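Local coordinates for excinuclease ABC, subunit A. (Deinococcus radiodurans, PDB 2VF7), which binds zinc and adenine nucleotide as a UvrA-family ABC protein and probably couples ATP hydrolysis to DNA binding and damage recognition in excision repair, at residues 63-66 with 67-71; 210-213 with 214-217; 620-624 with 625-629; 699-702 with 703-706. The protein carries 1 engineered substitution. All coordinates share one frame; numbering follows the deposited sequence.

Contact 1. Residues 63-66 with 67-71; sequences RRYL and ESVSP
Arg-63 and Glu-67, one helical turn apart, form the charged pair of this contact, with NE of Arg-63 3.4 Å from OE2 of Glu-67. The bridge rests on charge alone: the carboxylate stands well out of the guanidinium plane, the two planes are turned 72° against each other, OE1 lies over one guanidinium face, and no N-H points at OE2. OE1 also has a long, weak ion pair with Arg-75.

The backbone bonds belong to the last turn of helix 49-69, the helix that begins at the ADP-binding P-loop and ends here, Ser-70 being the first residue to leave helical geometry. Even so, Ser-70 N still reaches Leu-66 O at 2.9 Å. Tyr-65 O accepts twice: Val-69 N lies 3.0 Å away, nearly in line with the carbonyl, and Ser-68 N approaches from above the carbonyl plane. Ser-68 OG stands beside its own backbone N (chi1 -70°), which turns it back to donate to Arg-64 O at 3.2 Å.

Apolar contact is made by Val-69. Its CG1 sits over the face of the Tyr-65 ring, toward the rim, 4.0 Å from the centroid, a CH-pi contact, while CG2 comes within 4.4 Å of Leu-66 CD2. The Tyr-65 ring also meets Tyr-65 of the second subunit, which places this helix end at the dimer interface.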
# COMPACT_ATOMS: atom_id res chain seq x y z
N ARG A 63 -11.64 5.70 0.32
CA ARG A 63 -11.46 5.41 1.74
C ARG A 63 -12.12 4.09 2.17
O ARG A 63 -11.51 3.31 2.88
CB ARG A 63 -12.04 6.58 2.56
CG ARG A 63 -11.94 6.43 4.07
CD ARG A 63 -13.06 7.22 4.71
NE ARG A 63 -13.33 6.78 6.07
CZ ARG A 63 -14.46 6.19 6.46
NH1 ARG A 63 -15.46 5.97 5.60
NH2 ARG A 63 -14.60 5.83 7.73
N ARG A 64 -13.36 3.87 1.75
CA ARG A 64 -14.14 2.69 2.14
C ARG A 64 -13.53 1.40 1.61
O ARG A 64 -13.36 0.43 2.36
CB ARG A 64 -15.57 2.80 1.60
CG ARG A 64 -16.41 3.83 2.29
CD ARG A 64 -17.81 3.85 1.73
NE ARG A 64 -18.65 4.76 2.49
CZ ARG A 64 -19.88 5.10 2.11
NH1 ARG A 64 -20.40 4.60 0.99
NH2 ARG A 64 -20.58 5.95 2.86
N TYR A 65 -13.20 1.41 0.32
CA TYR A 65 -12.60 0.26 -0.32
C TYR A 65 -11.30 -0.15 0.35
O TYR A 65 -11.15 -1.30 0.77
CB TYR A 65 -12.44 0.47 -1.84
CG TYR A 65 -12.03 -0.78 -2.59
CD1 TYR A 65 -12.96 -1.80 -2.86
CD2 TYR A 65 -10.71 -0.98 -2.98
CE1 TYR A 65 -12.57 -2.96 -3.52
CE2 TYR A 65 -10.31 -2.14 -3.64
CZ TYR A 65 -11.24 -3.12 -3.90
OH TYR A 65 -10.82 -4.25 -4.57
N LEU A 66 -10.37 0.80 0.48
CA LEU A 66 -9.03 0.49 1.01
C LEU A 66 -9.02 0.05 2.47
O LEU A 66 -8.14 -0.69 2.88
CB LEU A 66 -8.06 1.65 0.80
CG LEU A 66 -7.70 2.01 -0.65
CD1 LEU A 66 -7.22 3.46 -0.73
CD2 LEU A 66 -6.65 1.05 -1.24
N GLU A 67 -10.00 0.50 3.24
CA GLU A 67 -10.15 0.07 4.63
C GLU A 67 -10.75 -1.33 4.75
O GLU A 67 -10.66 -1.99 5.78
CB GLU A 67 -11.03 1.05 5.39
CG GLU A 67 -10.42 2.41 5.64
CD GLU A 67 -11.22 3.20 6.66
OE1 GLU A 67 -12.10 2.60 7.33
OE2 GLU A 67 -10.98 4.41 6.80
N SER A 68 -11.40 -1.78 3.68
CA SER A 68 -11.92 -3.12 3.62
C SER A 68 -10.88 -4.09 3.12
O SER A 68 -10.85 -5.24 3.58
CB SER A 68 -13.14 -3.15 2.72
OG SER A 68 -14.21 -2.48 3.34
N VAL A 69 -10.02 -3.67 2.19
CA VAL A 69 -8.96 -4.56 1.71
C VAL A 69 -7.75 -4.60 2.66
O VAL A 69 -7.11 -5.65 2.80
CB VAL A 69 -8.53 -4.29 0.23
CG1 VAL A 69 -9.74 -4.36 -0.69
CG2 VAL A 69 -7.82 -2.97 0.07
N SER A 70 -7.47 -3.47 3.31
CA SER A 70 -6.43 -3.37 4.34
C SER A 70 -7.04 -2.93 5.67
O SER A 70 -6.91 -1.76 6.04
CB SER A 70 -5.33 -2.40 3.90
OG SER A 70 -4.22 -3.10 3.38
N PRO A 71 -7.74 -3.84 6.38
CA PRO A 71 -8.29 -3.46 7.68
C PRO A 71 -7.22 -3.08 8.72
O PRO A 71 -6.22 -3.78 8.87
CB PRO A 71 -9.09 -4.70 8.12
CG PRO A 71 -8.56 -5.81 7.30
CD PRO A 71 -8.08 -5.23 6.02

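Contact 2. Residues 210-213 with 214-217; sequences ELPE and ETRH
Pro-212 is the N-cap residue of helix 213-221, and the helix opens with two regular backbone bonds, Arg-216 N to Pro-212 O at 3.0 Å and His-217 N to Glu-213 O at 2.9 Å.

The side chain of Arg-216 folds back over this first turn. Its chain is bent at chi3 (-26°), which swings the guanidinium toward the residues ahead of the helix. There NH1 donates to Leu-211 O at 2.8 Å; the bond is fairly straight (155°), and the oxygen lies at the edge of the guanidinium, in its plane. One face of the same group rests on the backbone at Glu-213, whose CA stands 3.4 Å above the plane, toward the rim. The aliphatic part packs too, Arg-216 CG lying 3.7 Å from Leu-211 CB. Thr-215 OG1 lies against the proline ring, 3.9 Å from Pro-212 CG. With an alanine in place of Arg-216, Leu-211 O would probably lose its guanidinium donor, and the loop ahead of the helix is likely to be held less firmly.

The contact lies within the UvrA DNA-binding domain, on its surface, where Leu-211 turns inward to Ile-176 and Val-206. Near the positive end of a helix a guanidinium is probably somewhat disfavoured; the Leu-211 carbonyl, and the long, weak ion pair from Arg-216 NE to Glu-165, are likely to compensate, while the in-plane bond from NH1 to Leu-211 O probably sets how the group is turned.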
# COMPACT_ATOMS: atom_id res chain seq x y z
N GLU A 210 49.37 20.87 -3.13
CA GLU A 210 50.60 20.66 -2.35
C GLU A 210 50.62 19.29 -1.68
O GLU A 210 51.66 18.87 -1.16
CB GLU A 210 50.77 21.76 -1.29
CG GLU A 210 50.89 23.20 -1.82
CD GLU A 210 51.82 23.31 -3.03
OE1 GLU A 210 51.39 23.82 -4.08
OE2 GLU A 210 52.98 22.87 -2.94
N LEU A 211 49.49 18.60 -1.68
CA LEU A 211 49.43 17.25 -1.09
C LEU A 211 50.03 16.27 -2.09
O LEU A 211 49.94 16.49 -3.30
CB LEU A 211 47.98 16.88 -0.74
CG LEU A 211 47.26 17.66 0.38
CD1 LEU A 211 45.82 17.21 0.51
CD2 LEU A 211 47.95 17.49 1.72
N PRO A 212 50.63 15.17 -1.59
CA PRO A 212 51.19 14.16 -2.50
C PRO A 212 50.11 13.66 -3.44
O PRO A 212 48.94 13.61 -3.07
CB PRO A 212 51.61 13.03 -1.55
CG PRO A 212 51.80 13.64 -0.27
CD PRO A 212 50.82 14.78 -0.18
N GLU A 213 50.50 13.31 -4.67
CA GLU A 213 49.59 12.70 -5.63
C GLU A 213 48.89 11.43 -5.10
O GLU A 213 47.74 11.18 -5.41
CB GLU A 213 50.32 12.36 -6.93
CG GLU A 213 49.71 11.21 -7.73
CD GLU A 213 48.78 11.67 -8.83
OE1 GLU A 213 47.56 11.38 -8.74
OE2 GLU A 213 49.26 12.32 -9.79
N GLU A 214 49.62 10.64 -4.33
CA GLU A 214 49.15 9.41 -3.70
C GLU A 214 47.94 9.66 -2.80
O GLU A 214 46.91 8.99 -2.93
CB GLU A 214 50.29 8.88 -2.84
CG GLU A 214 50.42 7.40 -2.73
CD GLU A 214 51.44 7.03 -1.67
OE1 GLU A 214 52.58 6.62 -2.04
OE2 GLU A 214 51.11 7.20 -0.47
N THR A 215 48.08 10.63 -1.88
CA THR A 215 46.99 11.11 -1.01
C THR A 215 45.84 11.71 -1.83
O THR A 215 44.67 11.39 -1.60
CB THR A 215 47.54 12.18 -0.03
OG1 THR A 215 48.62 11.63 0.72
CG2 THR A 215 46.48 12.67 0.92
N ARG A 216 46.16 12.56 -2.81
CA ARG A 216 45.08 13.18 -3.60
C ARG A 216 44.25 12.12 -4.33
O ARG A 216 43.03 12.17 -4.30
CB ARG A 216 45.59 14.28 -4.53
CG ARG A 216 46.37 15.36 -3.76
CD ARG A 216 46.79 16.57 -4.59
NE ARG A 216 46.92 16.21 -5.99
CZ ARG A 216 48.06 15.99 -6.60
NH1 ARG A 216 49.20 16.11 -5.96
NH2 ARG A 216 48.04 15.65 -7.87
N HIS A 217 44.93 11.14 -4.91
CA HIS A 217 44.25 10.01 -5.54
C HIS A 217 43.34 9.24 -4.57
O HIS A 217 42.17 9.01 -4.87
CB HIS A 217 45.27 9.06 -6.17
CG HIS A 217 44.68 8.16 -7.20
ND1 HIS A 217 44.41 6.83 -6.96
CD2 HIS A 217 44.29 8.40 -8.48
CE1 HIS A 217 43.88 6.29 -8.05
NE2 HIS A 217 43.80 7.22 -8.98

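Contact 3. Residues 620-624 with 625-629; sequences PLAKK and RGYNA
Arg-625, the first residue to leave the short helix 620-624, folds back on Leu-621. Its N still points at Leu-621 O, almost straight (175°) but weakly at 3.3 Å. The side chain, bent at chi2 (106°) and again at chi3, curls over the same residue: CD comes within 3.1 Å of Leu-621 O, and CD1 of Leu-621 lies over one face of the guanidinium, 3.6 Å above its plane and toward the rim. NE makes a weak bond to Tyr-627 OH, while NH2 forms a salt bridge with Glu-678. A methionine replacing Arg-625 would remove that charge, and Glu-678 would probably lose its mate while the Tyr-627 hydroxyl lost a weak donor.

Gly-626 is the centre of an inverse gamma turn, which bends the chain. Arg-625 O is modelled only 2.4 Å from Ala-622 O, and the placing of one or both carbonyls is doubtful.

Tyr-627 then returns to the helix. Its N makes a weak and uncertain bond to Ala-622 O at 3.5 Å, and CD2 packs 4.1 Å from Ala-622 CB. Arg-625 CB lies over one ring face, toward its rim, and the hydroxyl bonds to Glu-675.

Because the backbone bonds across this helix end are long, the turn appears to be held largely through its side chains, with Arg-625 and Tyr-627 tied to acidic residues of the loop that carries Glu-675 and Glu-678.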
# COMPACT_ATOMS: atom_id res chain seq x y z
N PRO A 620 2.33 48.64 18.74
CA PRO A 620 2.73 48.81 20.14
C PRO A 620 3.32 47.58 20.83
O PRO A 620 4.27 47.73 21.62
CB PRO A 620 1.43 49.24 20.84
CG PRO A 620 0.36 49.26 19.79
CD PRO A 620 1.02 49.26 18.47
N LEU A 621 2.77 46.40 20.56
CA LEU A 621 3.24 45.17 21.23
C LEU A 621 4.50 44.58 20.59
O LEU A 621 5.38 44.09 21.30
CB LEU A 621 2.13 44.11 21.35
CG LEU A 621 2.43 42.79 22.06
CD1 LEU A 621 2.61 42.93 23.60
CD2 LEU A 621 1.35 41.77 21.73
N ALA A 622 4.57 44.65 19.27
CA ALA A 622 5.76 44.25 18.52
C ALA A 622 6.93 45.15 18.88
O ALA A 622 8.07 44.71 18.94
CB ALA A 622 5.50 44.28 17.03
N LYS A 623 6.63 46.43 19.13
CA LYS A 623 7.66 47.39 19.51
C LYS A 623 8.24 47.11 20.91
O LYS A 623 9.45 47.23 21.10
CB LYS A 623 7.11 48.81 19.39
CG LYS A 623 7.90 49.70 18.44
CD LYS A 623 8.22 49.00 17.12
CE LYS A 623 8.36 49.98 15.96
NZ LYS A 623 9.47 50.98 16.14
N LYS A 624 7.38 46.73 21.85
CA LYS A 624 7.78 46.32 23.21
C LYS A 624 8.79 45.18 23.22
O LYS A 624 9.81 45.25 23.92
CB LYS A 624 6.56 45.85 24.02
CG LYS A 624 5.96 46.86 24.97
CD LYS A 624 4.93 46.18 25.86
CE LYS A 624 5.39 46.11 27.33
NZ LYS A 624 6.29 44.95 27.64
N ARG A 625 8.47 44.11 22.50
CA ARG A 625 9.40 43.03 22.27
C ARG A 625 10.32 43.48 21.16
O ARG A 625 9.97 44.37 20.39
CB ARG A 625 8.67 41.77 21.84
CG ARG A 625 7.73 41.15 22.87
CD ARG A 625 6.29 41.42 22.49
NE ARG A 625 5.44 40.22 22.41
CZ ARG A 625 4.79 39.68 23.44
NH1 ARG A 625 4.90 40.19 24.67
NH2 ARG A 625 4.01 38.62 23.25
N GLY A 626 11.49 42.88 21.05
CA GLY A 626 12.39 43.33 20.00
C GLY A 626 12.10 42.62 18.70
O GLY A 626 12.96 41.87 18.22
N TYR A 627 10.89 42.82 18.15
CA TYR A 627 10.45 42.16 16.89
C TYR A 627 10.67 43.09 15.71
O TYR A 627 10.39 44.31 15.80
CB TYR A 627 8.96 41.80 16.87
CG TYR A 627 8.41 40.77 17.84
CD1 TYR A 627 9.25 39.98 18.62
CD2 TYR A 627 7.03 40.57 17.95
CE1 TYR A 627 8.71 39.03 19.51
CE2 TYR A 627 6.49 39.64 18.82
CZ TYR A 627 7.33 38.87 19.59
OH TYR A 627 6.78 37.93 20.45
N ASN A 628 11.19 42.54 14.62
CA ASN A 628 11.15 43.23 13.36
C ASN A 628 10.19 42.47 12.44
O ASN A 628 9.56 41.50 12.88
CB ASN A 628 12.56 43.35 12.76
CG ASN A 628 13.19 42.02 12.44
OD1 ASN A 628 13.54 41.25 13.35
ND2 ASN A 628 13.35 41.74 11.14
N ALA A 629 10.06 42.94 11.20
CA ALA A 629 9.13 42.38 10.23
C ALA A 629 9.45 40.92 9.97
O ALA A 629 8.58 40.15 9.57
CB ALA A 629 9.17 43.18 8.93

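Contact 4. Residues 699-702 with 703-706; sequences DFFA and DESA
Phe-701 and Glu-704 close a type I beta turn, and the tight part of the contact lies between them. CG of Glu-704 comes in at the edge of the Phe-701 ring, near its plane and only 3.3 Å from CD2. The nearly eclipsed first torsion of the glutamate (chi1 -10°) brings CG there, and the carboxylate plane then stands 68° from that of the ring. Within the turn, Glu-704 N donates to Phe-701 O at 3.0 Å from well above the carbonyl plane. Phe-700 adds to the packing, its CD1 lying over the centre of the Phe-701 ring.

The other side is polar and wetter. A water takes the N-H of Asp-703 at 3.1 Å and donates to Phe-700 O and to Glu-704 OE1, so that it links the end of helix 694-700 to the turn and to the glutamate carboxylate. Arg-682 serves the same two acceptors, as a salt bridge to OE1 and a hydrogen bond to Phe-700 O. Ala-702 and Asp-703 are exposed at the crest of the turn.

The turn links helix 694-700 to helix 705-716, with Glu-704 as the N-cap of the latter, and the buried Phe-701 ring packs on Ile-707 and Leu-711 of that helix and on Leu-615 of helix 609-617.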
# COMPACT_ATOMS: atom_id res chain seq x y z
N ASP A 699 -11.44 44.81 1.33
CA ASP A 699 -12.03 45.66 2.36
C ASP A 699 -11.00 46.16 3.38
O ASP A 699 -10.87 47.35 3.61
CB ASP A 699 -13.10 44.88 3.11
CG ASP A 699 -14.39 44.75 2.34
OD1 ASP A 699 -15.39 45.32 2.81
OD2 ASP A 699 -14.41 44.08 1.28
N PHE A 700 -10.29 45.22 4.00
CA PHE A 700 -9.46 45.49 5.16
C PHE A 700 -8.25 46.40 4.86
O PHE A 700 -7.84 47.21 5.71
CB PHE A 700 -9.04 44.14 5.78
CG PHE A 700 -8.33 44.27 7.10
CD1 PHE A 700 -6.95 44.02 7.20
CD2 PHE A 700 -9.03 44.62 8.25
CE1 PHE A 700 -6.28 44.14 8.42
CE2 PHE A 700 -8.37 44.72 9.46
CZ PHE A 700 -6.99 44.49 9.55
N PHE A 701 -7.70 46.28 3.65
CA PHE A 701 -6.50 47.02 3.24
C PHE A 701 -6.77 48.14 2.26
O PHE A 701 -5.85 48.60 1.59
CB PHE A 701 -5.51 46.08 2.57
CG PHE A 701 -4.85 45.13 3.51
CD1 PHE A 701 -5.06 43.76 3.39
CD2 PHE A 701 -4.01 45.60 4.51
CE1 PHE A 701 -4.43 42.87 4.27
CE2 PHE A 701 -3.39 44.73 5.39
CZ PHE A 701 -3.60 43.36 5.27
N ALA A 702 -8.03 48.57 2.18
CA ALA A 702 -8.47 49.66 1.30
C ALA A 702 -7.55 50.88 1.27
O ALA A 702 -7.36 51.49 0.23
CB ALA A 702 -9.87 50.08 1.68
N ASP A 703 -6.99 51.24 2.43
CA ASP A 703 -6.18 52.45 2.55
C ASP A 703 -4.67 52.20 2.61
O ASP A 703 -3.90 53.14 2.87
CB ASP A 703 -6.67 53.28 3.74
CG ASP A 703 -7.93 54.07 3.43
OD1 ASP A 703 -8.84 54.13 4.30
OD2 ASP A 703 -8.02 54.64 2.31
N GLU A 704 -4.25 50.96 2.37
CA GLU A 704 -2.83 50.61 2.23
C GLU A 704 -2.61 50.37 0.76
O GLU A 704 -2.93 49.30 0.24
CB GLU A 704 -2.45 49.36 3.01
CG GLU A 704 -3.52 48.86 3.96
CD GLU A 704 -3.68 49.74 5.16
OE1 GLU A 704 -4.82 50.11 5.48
OE2 GLU A 704 -2.66 50.09 5.76
N SER A 705 -2.05 51.37 0.11
CA SER A 705 -2.11 51.53 -1.34
C SER A 705 -1.55 50.36 -2.17
O SER A 705 -2.23 49.85 -3.07
CB SER A 705 -1.42 52.85 -1.69
OG SER A 705 -1.48 53.12 -3.06
N ALA A 706 -0.33 49.94 -1.86
CA ALA A 706 0.37 48.92 -2.63
C ALA A 706 -0.22 47.52 -2.45
O ALA A 706 -0.21 46.71 -3.39
CB ALA A 706 1.86 48.93 -2.26
O HOH W 1 -7.98 50.36 5.28

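Overall arrangement
From the N terminus the four contacts follow in series; each joins neighbouring residues, so none encloses a long loop, and none nests within or crosses another. Contact 1 closes the last turn of helix 49-69, which leaves the first P-loop and reaches the subunit interface. Contact 2, with its centre about 61 Å from that of contact 1, starts helix 213-221 in the outlying DNA-binding domain. Contacts 3 and 4 both belong to the second ABC region: residues 620-629 end helix 620-624, and residues 699-706 turn between helices 694-700 and 705-716. Their centres are about 22 Å apart, without touching, but helix 609-617 reaches both, Arg-613 bonding to Ala-629 O of contact 3 and Leu-615 packing on contact 4.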